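Local coordinates for protein putative 3-hydroxybutyryl-CoA dehydratase (Rhodopseudomonas palustris, PDB 3HIN) that probably acts as a lyase of the crotonase family, interconverting 3-hydroxyacyl-CoA and enoyl-CoA by loss or addition of water, at residues H129-A135 with F187-E193; L48-T53 with R97-I102; L113-G119 with E134-A140. All coordinates share one frame. Residues are numbered along the deposited sequence.

Contact 1: H129-A135 with F187-E193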
# COMPACT_ATOMS: atom_id res chain seq x y z
N HIS A 129 -9.81 -20.87 -1.85
CA HIS A 129 -9.05 -21.07 -3.08
C HIS A 129 -9.88 -21.37 -4.27
O HIS A 129 -9.53 -20.97 -5.36
CB HIS A 129 -8.03 -22.21 -2.88
CG HIS A 129 -7.19 -21.97 -1.70
ND1 HIS A 129 -7.22 -22.78 -0.59
CD2 HIS A 129 -6.39 -20.93 -1.39
CE1 HIS A 129 -6.42 -22.27 0.33
NE2 HIS A 129 -5.91 -21.14 -0.13
N ILE A 130 -10.95 -22.15 -4.07
CA ILE A 130 -11.92 -22.51 -5.13
C ILE A 130 -13.33 -22.24 -4.59
O ILE A 130 -13.63 -22.50 -3.44
CB ILE A 130 -11.79 -23.97 -5.45
CG1 ILE A 130 -10.39 -24.28 -6.00
CG2 ILE A 130 -12.94 -24.54 -6.39
CD1 ILE A 130 -10.13 -25.78 -6.08
N ARG A 131 -14.21 -21.75 -5.44
CA ARG A 131 -15.59 -21.52 -5.05
C ARG A 131 -16.39 -22.32 -6.06
O ARG A 131 -16.02 -22.35 -7.27
CB ARG A 131 -15.92 -20.00 -5.12
CG ARG A 131 -15.37 -19.11 -3.99
CD ARG A 131 -15.15 -17.62 -4.43
NE ARG A 131 -14.10 -17.61 -5.46
CZ ARG A 131 -12.80 -17.82 -5.20
NH1 ARG A 131 -11.90 -17.89 -6.23
NH2 ARG A 131 -12.36 -17.95 -3.94
N VAL A 132 -17.46 -22.98 -5.58
CA VAL A 132 -18.43 -23.65 -6.41
C VAL A 132 -19.76 -22.97 -6.08
O VAL A 132 -20.13 -22.87 -4.88
CB VAL A 132 -18.55 -25.15 -6.11
CG1 VAL A 132 -19.42 -25.78 -7.15
CG2 VAL A 132 -17.21 -25.82 -6.11
N ALA A 133 -20.43 -22.49 -7.12
CA ALA A 133 -21.67 -21.77 -6.96
C ALA A 133 -22.84 -22.57 -7.55
O ALA A 133 -22.80 -22.94 -8.74
CB ALA A 133 -21.59 -20.37 -7.57
N GLU A 134 -23.83 -22.87 -6.68
CA GLU A 134 -25.21 -23.28 -7.08
C GLU A 134 -25.99 -22.16 -7.79
O GLU A 134 -25.67 -20.99 -7.59
CB GLU A 134 -26.02 -23.57 -5.80
CG GLU A 134 -26.13 -24.96 -5.50
CD GLU A 134 -26.77 -25.24 -4.15
OE1 GLU A 134 -27.90 -24.81 -3.83
OE2 GLU A 134 -26.09 -26.00 -3.46
N ALA A 135 -27.06 -22.49 -8.53
CA ALA A 135 -27.78 -21.45 -9.25
C ALA A 135 -28.28 -20.30 -8.35
O ALA A 135 -28.38 -19.17 -8.82
CB ALA A 135 -28.94 -22.03 -10.01
N PHE A 187 -16.33 -14.75 -10.08
CA PHE A 187 -16.67 -14.97 -8.70
C PHE A 187 -16.42 -16.41 -8.30
O PHE A 187 -16.08 -16.66 -7.13
CB PHE A 187 -18.12 -14.59 -8.41
CG PHE A 187 -18.38 -13.09 -8.47
CD1 PHE A 187 -18.43 -12.35 -7.30
CD2 PHE A 187 -18.55 -12.44 -9.68
CE1 PHE A 187 -18.70 -10.97 -7.32
CE2 PHE A 187 -18.83 -11.10 -9.72
CZ PHE A 187 -18.87 -10.34 -8.53
N SER A 188 -16.66 -17.35 -9.22
CA SER A 188 -16.45 -18.74 -8.91
C SER A 188 -15.80 -19.45 -10.06
O SER A 188 -16.02 -19.13 -11.24
CB SER A 188 -17.77 -19.44 -8.56
OG SER A 188 -18.66 -19.59 -9.71
N GLN A 189 -15.05 -20.49 -9.79
CA GLN A 189 -14.50 -21.24 -10.87
C GLN A 189 -15.50 -22.26 -11.34
O GLN A 189 -15.41 -22.73 -12.43
CB GLN A 189 -13.25 -21.95 -10.45
CG GLN A 189 -12.19 -21.05 -10.04
CD GLN A 189 -12.05 -21.02 -8.59
OE1 GLN A 189 -13.01 -21.03 -7.87
NE2 GLN A 189 -10.84 -20.98 -8.14
N TYR A 190 -16.47 -22.58 -10.52
CA TYR A 190 -17.46 -23.55 -10.96
C TYR A 190 -18.90 -23.03 -10.82
O TYR A 190 -19.22 -22.39 -9.85
CB TYR A 190 -17.37 -24.85 -10.15
CG TYR A 190 -16.06 -25.60 -10.33
CD1 TYR A 190 -15.96 -26.62 -11.29
CD2 TYR A 190 -14.94 -25.31 -9.54
CE1 TYR A 190 -14.76 -27.33 -11.47
CE2 TYR A 190 -13.73 -26.04 -9.72
CZ TYR A 190 -13.66 -27.00 -10.68
OH TYR A 190 -12.47 -27.67 -10.90
N LEU A 191 -19.80 -23.43 -11.72
CA LEU A 191 -21.20 -23.28 -11.48
C LEU A 191 -21.86 -24.66 -11.53
O LEU A 191 -21.65 -25.42 -12.47
CB LEU A 191 -21.83 -22.35 -12.53
CG LEU A 191 -23.36 -22.20 -12.61
CD1 LEU A 191 -23.93 -21.36 -11.43
CD2 LEU A 191 -23.60 -21.46 -13.91
N ILE A 192 -22.66 -24.96 -10.52
CA ILE A 192 -23.52 -26.13 -10.55
C ILE A 192 -24.95 -25.66 -10.77
O ILE A 192 -25.56 -25.07 -9.89
CB ILE A 192 -23.38 -26.95 -9.27
CG1 ILE A 192 -22.22 -27.93 -9.42
CG2 ILE A 192 -24.69 -27.75 -8.95
CD1 ILE A 192 -22.59 -29.28 -10.00
N GLU A 193 -25.46 -25.90 -11.97
CA GLU A 193 -26.82 -25.43 -12.33
C GLU A 193 -27.92 -26.28 -11.69
O GLU A 193 -28.99 -25.76 -11.31
CB GLU A 193 -27.02 -25.36 -13.87
CG GLU A 193 -26.32 -24.17 -14.54
CD GLU A 193 -25.49 -24.61 -15.76
OE1 GLU A 193 -26.12 -24.98 -16.78
OE2 GLU A 193 -24.23 -24.59 -15.69
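Two parallel strands of the crotonase-fold sheet pair here: 130-134 is flanked on its other side by 109-113, and 190-192 is the outermost strand. Before the strands meet, Gln189 bridges the gap with its side-chain amide. Its NE2 donates to His129 O (3.1 Å) and its OE1 accepts from Arg131 N (2.8 Å), so the two ends of one carboxamide imitate a strand neighbour. Between these bonds, Ile130 lays CG2 against the ring edge of Tyr190 at CE2 (3.7 Å). Arg131 NE makes a weak hydrogen bond to Phe187 O (2.8 Å), while its NH2 donates to the carbonyl oxygens of Ala128 and Ala125. Regular pairing begins at Arg131 O, which accepts from Tyr190 N (3.3 Å). Val132, branched at CB and well suited to a strand, shares a sheet face with Tyr190 and Ile192, touching Tyr190 CB through CG1 (3.8 Å); helix 197-208 covers this face. The opposite face carries Ala133 and Leu191. Alanine's small side chain leaves room there for Tyr139, while Leu191 packs on helix 179-185. Ala133 N donates to Tyr190 O (3.0 Å), and the shortest of these backbone bonds follows, from Ile192 N to Ala133 O at 2.7 Å.

Contact 2: L48-T53 with R97-I102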
# COMPACT_ATOMS: atom_id res chain seq x y z
N LEU A 48 -14.32 -20.30 13.75
CA LEU A 48 -13.72 -20.55 12.44
C LEU A 48 -12.17 -20.59 12.46
O LEU A 48 -11.57 -21.53 12.02
CB LEU A 48 -14.18 -19.47 11.44
CG LEU A 48 -13.74 -19.63 9.98
CD1 LEU A 48 -14.10 -21.07 9.50
CD2 LEU A 48 -14.39 -18.56 9.01
N LYS A 49 -11.55 -19.57 12.99
CA LYS A 49 -10.13 -19.55 13.13
C LYS A 49 -9.61 -20.81 13.84
O LYS A 49 -8.61 -21.41 13.42
CB LYS A 49 -9.78 -18.32 13.94
CG LYS A 49 -8.31 -17.99 14.03
CD LYS A 49 -8.19 -16.65 14.78
CE LYS A 49 -6.92 -16.58 15.59
NZ LYS A 49 -5.89 -15.94 14.71
N ASP A 50 -10.30 -21.17 14.92
CA ASP A 50 -9.99 -22.39 15.66
C ASP A 50 -10.01 -23.62 14.78
O ASP A 50 -9.07 -24.40 14.84
CB ASP A 50 -10.98 -22.61 16.82
CG ASP A 50 -10.62 -21.82 18.06
OD1 ASP A 50 -9.59 -21.07 18.01
OD2 ASP A 50 -11.38 -21.92 19.09
N CYS A 51 -11.07 -23.81 13.99
CA CYS A 51 -11.14 -25.01 13.13
C CYS A 51 -9.96 -25.06 12.16
O CYS A 51 -9.49 -26.12 11.86
CB CYS A 51 -12.36 -24.98 12.26
SG CYS A 51 -13.80 -25.28 13.13
N LEU A 52 -9.54 -23.89 11.66
CA LEU A 52 -8.36 -23.84 10.80
C LEU A 52 -7.00 -23.69 11.54
O LEU A 52 -5.99 -23.44 10.92
CB LEU A 52 -8.55 -22.75 9.77
CG LEU A 52 -9.95 -22.70 9.18
CD1 LEU A 52 -10.22 -21.36 8.50
CD2 LEU A 52 -10.09 -23.82 8.17
N THR A 53 -6.95 -23.87 12.86
CA THR A 53 -5.64 -23.85 13.53
C THR A 53 -5.24 -25.30 13.83
O THR A 53 -6.05 -26.06 14.33
CB THR A 53 -5.71 -22.94 14.80
OG1 THR A 53 -6.09 -21.63 14.35
CG2 THR A 53 -4.32 -22.81 15.49
N ARG A 97 -7.07 -11.79 10.46
CA ARG A 97 -6.28 -12.90 10.92
C ARG A 97 -7.04 -14.22 10.75
O ARG A 97 -6.42 -15.28 10.49
CB ARG A 97 -5.81 -12.75 12.37
CG ARG A 97 -4.97 -11.52 12.62
CD ARG A 97 -3.52 -11.58 11.98
NE ARG A 97 -3.51 -11.36 10.51
CZ ARG A 97 -3.59 -10.17 9.92
NH1 ARG A 97 -3.58 -10.10 8.59
NH2 ARG A 97 -3.72 -9.05 10.64
N VAL A 98 -8.37 -14.15 10.86
CA VAL A 98 -9.18 -15.33 10.60
C VAL A 98 -9.04 -15.74 9.11
O VAL A 98 -8.78 -16.86 8.81
CB VAL A 98 -10.68 -15.10 10.87
CG1 VAL A 98 -11.46 -16.35 10.44
CG2 VAL A 98 -10.98 -14.70 12.37
N PHE A 99 -9.20 -14.79 8.19
CA PHE A 99 -9.14 -15.15 6.76
C PHE A 99 -7.76 -15.57 6.30
O PHE A 99 -7.62 -16.27 5.29
CB PHE A 99 -9.66 -13.98 5.91
CG PHE A 99 -11.15 -13.75 6.07
CD1 PHE A 99 -11.98 -14.79 6.50
CD2 PHE A 99 -11.71 -12.49 5.79
CE1 PHE A 99 -13.39 -14.60 6.65
CE2 PHE A 99 -13.10 -12.27 5.93
CZ PHE A 99 -13.94 -13.35 6.32
N ASP A 100 -6.71 -15.11 7.00
CA ASP A 100 -5.37 -15.58 6.64
C ASP A 100 -5.32 -17.11 6.82
O ASP A 100 -4.61 -17.79 6.09
CB ASP A 100 -4.28 -14.97 7.55
CG ASP A 100 -3.82 -13.59 7.09
OD1 ASP A 100 -3.31 -12.90 7.98
OD2 ASP A 100 -3.97 -13.15 5.91
N LYS A 101 -6.04 -17.65 7.80
CA LYS A 101 -5.99 -19.13 7.99
C LYS A 101 -6.72 -19.85 6.85
O LYS A 101 -6.55 -21.02 6.68
CB LYS A 101 -6.68 -19.51 9.31
CG LYS A 101 -6.10 -18.78 10.50
CD LYS A 101 -4.69 -19.18 10.76
CE LYS A 101 -4.46 -19.29 12.29
NZ LYS A 101 -3.17 -20.07 12.53
N ILE A 102 -7.57 -19.16 6.11
CA ILE A 102 -8.14 -19.73 4.91
C ILE A 102 -7.15 -19.61 3.74
O ILE A 102 -6.74 -20.60 3.14
CB ILE A 102 -9.40 -18.98 4.52
CG1 ILE A 102 -10.36 -18.92 5.74
CG2 ILE A 102 -10.07 -19.66 3.31
CD1 ILE A 102 -11.84 -18.51 5.34
O HOH W 1 -5.01 -22.78 8.21
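Arg97 stands at the exposed border of this contact, in which the last turn of helix 42-51 and the residues just past its end, Leu52 and Thr53, pack on helix 85-103. Its guanidinium turns away to form a salt bridge with Asp100 one turn on (NH1 to OD1, 2.9 Å). Val98 is buried: its compact, branched side chain approaches the other backbone, CG1 lying 4.1 Å from Lys49 N, and packs on Leu48 (CG1 to CD2, 3.9 Å). Lys101 lies at the edge of the contact, its long aliphatic stem running beside that of Lys49 (CG to CG, 4.2 Å). Its CB meets Leu52 CB (3.8 Å) and its CE meets Thr53 OG1 (3.5 Å). One water donates to both Lys101 O (2.8 Å) and Leu52 O (3.0 Å), bridging carbonyls that cannot bond each other. Ile102 completes the apolar side, its CG1 3.7 Å from Leu52 CD1. No direct hydrogen bond joins the segments; such apolar packing between successive beta-beta-alpha turns is characteristic of the crotonase superhelix.

Contact 3: L113-G119 with E134-A140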
# COMPACT_ATOMS: atom_id res chain seq x y z
N LEU A 113 -21.05 -22.31 -2.54
CA LEU A 113 -21.88 -21.10 -2.46
C LEU A 113 -23.35 -21.31 -2.88
O LEU A 113 -23.63 -21.98 -3.85
CB LEU A 113 -21.24 -19.97 -3.26
CG LEU A 113 -19.73 -19.77 -3.01
CD1 LEU A 113 -19.28 -18.63 -3.91
CD2 LEU A 113 -19.44 -19.42 -1.56
N LYS A 114 -24.29 -20.80 -2.11
CA LYS A 114 -25.71 -20.82 -2.51
C LYS A 114 -26.34 -19.58 -1.90
O LYS A 114 -25.76 -19.05 -0.98
CB LYS A 114 -26.42 -22.07 -1.94
CG LYS A 114 -26.45 -22.15 -0.39
CD LYS A 114 -26.92 -23.55 0.02
CE LYS A 114 -26.63 -23.78 1.49
NZ LYS A 114 -27.01 -25.16 2.01
N GLY A 115 -27.50 -19.16 -2.39
CA GLY A 115 -28.28 -18.08 -1.77
C GLY A 115 -27.36 -16.88 -1.55
O GLY A 115 -26.49 -16.61 -2.34
N ALA A 116 -27.52 -16.20 -0.44
CA ALA A 116 -26.78 -14.96 -0.20
C ALA A 116 -25.27 -15.17 -0.00
O ALA A 116 -24.83 -16.05 0.75
CB ALA A 116 -27.46 -14.18 0.98
N VAL A 117 -24.46 -14.42 -0.76
CA VAL A 117 -22.98 -14.39 -0.58
C VAL A 117 -22.63 -12.94 -0.65
O VAL A 117 -22.23 -12.41 -1.70
CB VAL A 117 -22.24 -15.16 -1.71
CG1 VAL A 117 -20.73 -15.12 -1.46
CG2 VAL A 117 -22.84 -16.71 -1.89
N ILE A 118 -22.89 -12.24 0.43
CA ILE A 118 -22.82 -10.82 0.32
C ILE A 118 -21.98 -10.20 1.43
O ILE A 118 -21.97 -10.72 2.55
CB ILE A 118 -24.25 -10.16 0.23
CG1 ILE A 118 -24.91 -10.05 1.58
CG2 ILE A 118 -25.20 -10.91 -0.73
CD1 ILE A 118 -26.53 -9.82 1.42
N GLY A 119 -21.31 -9.06 1.13
CA GLY A 119 -20.57 -8.34 2.19
C GLY A 119 -19.45 -9.23 2.70
O GLY A 119 -18.76 -9.89 1.90
N GLU A 134 -23.83 -22.87 -6.68
CA GLU A 134 -25.21 -23.28 -7.08
C GLU A 134 -25.99 -22.16 -7.79
O GLU A 134 -25.67 -20.99 -7.59
CB GLU A 134 -26.02 -23.57 -5.80
CG GLU A 134 -26.13 -24.96 -5.50
CD GLU A 134 -26.77 -25.24 -4.15
OE1 GLU A 134 -27.90 -24.81 -3.83
OE2 GLU A 134 -26.09 -26.00 -3.46
N ALA A 135 -27.06 -22.49 -8.53
CA ALA A 135 -27.78 -21.45 -9.25
C ALA A 135 -28.28 -20.30 -8.35
O ALA A 135 -28.38 -19.17 -8.82
CB ALA A 135 -28.94 -22.03 -10.01
N SER A 136 -28.61 -20.58 -7.08
CA SER A 136 -29.27 -19.59 -6.20
C SER A 136 -28.26 -18.56 -5.63
O SER A 136 -28.66 -17.54 -5.04
CB SER A 136 -29.96 -20.30 -5.04
OG SER A 136 -28.93 -20.93 -4.25
N ALA A 137 -26.96 -18.80 -5.81
CA ALA A 137 -25.95 -17.95 -5.13
C ALA A 137 -26.05 -16.59 -5.78
O ALA A 137 -26.28 -16.48 -7.01
CB ALA A 137 -24.54 -18.56 -5.30
N TYR A 138 -25.94 -15.54 -4.97
CA TYR A 138 -25.92 -14.19 -5.53
C TYR A 138 -24.98 -13.33 -4.72
O TYR A 138 -24.82 -13.56 -3.52
CB TYR A 138 -27.33 -13.57 -5.62
CG TYR A 138 -28.05 -13.45 -4.29
CD1 TYR A 138 -27.97 -12.29 -3.56
CD2 TYR A 138 -28.82 -14.50 -3.77
CE1 TYR A 138 -28.62 -12.15 -2.34
CE2 TYR A 138 -29.52 -14.37 -2.54
CZ TYR A 138 -29.40 -13.19 -1.85
OH TYR A 138 -30.02 -12.99 -0.65
N TYR A 139 -24.37 -12.35 -5.38
CA TYR A 139 -23.19 -11.63 -4.87
C TYR A 139 -23.48 -10.15 -4.80
O TYR A 139 -24.15 -9.57 -5.72
CB TYR A 139 -22.03 -11.78 -5.81
CG TYR A 139 -21.68 -13.21 -6.13
CD1 TYR A 139 -21.00 -14.00 -5.18
CD2 TYR A 139 -22.06 -13.79 -7.34
CE1 TYR A 139 -20.69 -15.31 -5.44
CE2 TYR A 139 -21.76 -15.15 -7.63
CZ TYR A 139 -21.05 -15.88 -6.67
OH TYR A 139 -20.72 -17.18 -6.89
N ALA A 140 -23.03 -9.53 -3.71
CA ALA A 140 -23.21 -8.12 -3.53
C ALA A 140 -22.33 -7.59 -2.43
O ALA A 140 -21.94 -8.34 -1.50
CB ALA A 140 -24.67 -7.78 -3.20
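Tyr138, Leu113 and Gly115 bury the most surface in this contact, where two chain segments turn from one sheet of the crotonase fold into the next. Tyr138 lays its ring against the neighbouring strand: Ala116 CA sits over the ring face, 3.8 Å from its centroid, in a CH-pi contact, and the ring atom CE1 lies 4.0 Å from Ile118 CG2. Alanine suits position 116 because a larger side chain would crowd the phenol, whose OH is already 3.3 Å from Ala116 CB. Leu113 works on the other side. Its O accepts from Glu134 N (3.0 Å), its CB meets Ala137 CB (4.1 Å), and its CD1 reaches the edge of the Tyr139 ring at CE1 (3.9 Å). Gly115 has a positive phi of 51°, costly for residues with a side chain. Its N donates to Ser136 OG (2.9 Å), a side-chain acceptor within the type I turn Glu134 to Ala137, and its O accepts from Tyr138 N (2.9 Å). Parallel pairing continues from Val117 N to Tyr138 O (2.9 Å). Directional bonds, nearly all from the backbone, thus set the chain's course into helix 120-127, whose N terminus probably helps form the oxyanion hole, as in crotonase relatives, while apolar side chains fill space.

From the N terminus, contact 2 comes first, closing the loop from 48-53 to 97-102 and joining the helices of the first two beta-beta-alpha turns. Contact 3 opens at 113-119 and contact 1 at 129-135; contact 3 then closes at 134-140 and contact 1 at 187-193, so these two loops cross. Contact 1 joins the edge strand 190-192 to the larger sheet, and contact 3 pairs 116-118 with 138-140 in the smaller one. They share Glu134 and Ala135, where the chain passes between sheets, and a probable hydrogen bond from Leu113 N to Val132 O (2.6 Å) ties them again. Contact 2 touches contact 1 through Ile102 O and His129 CE1 (3.3 Å).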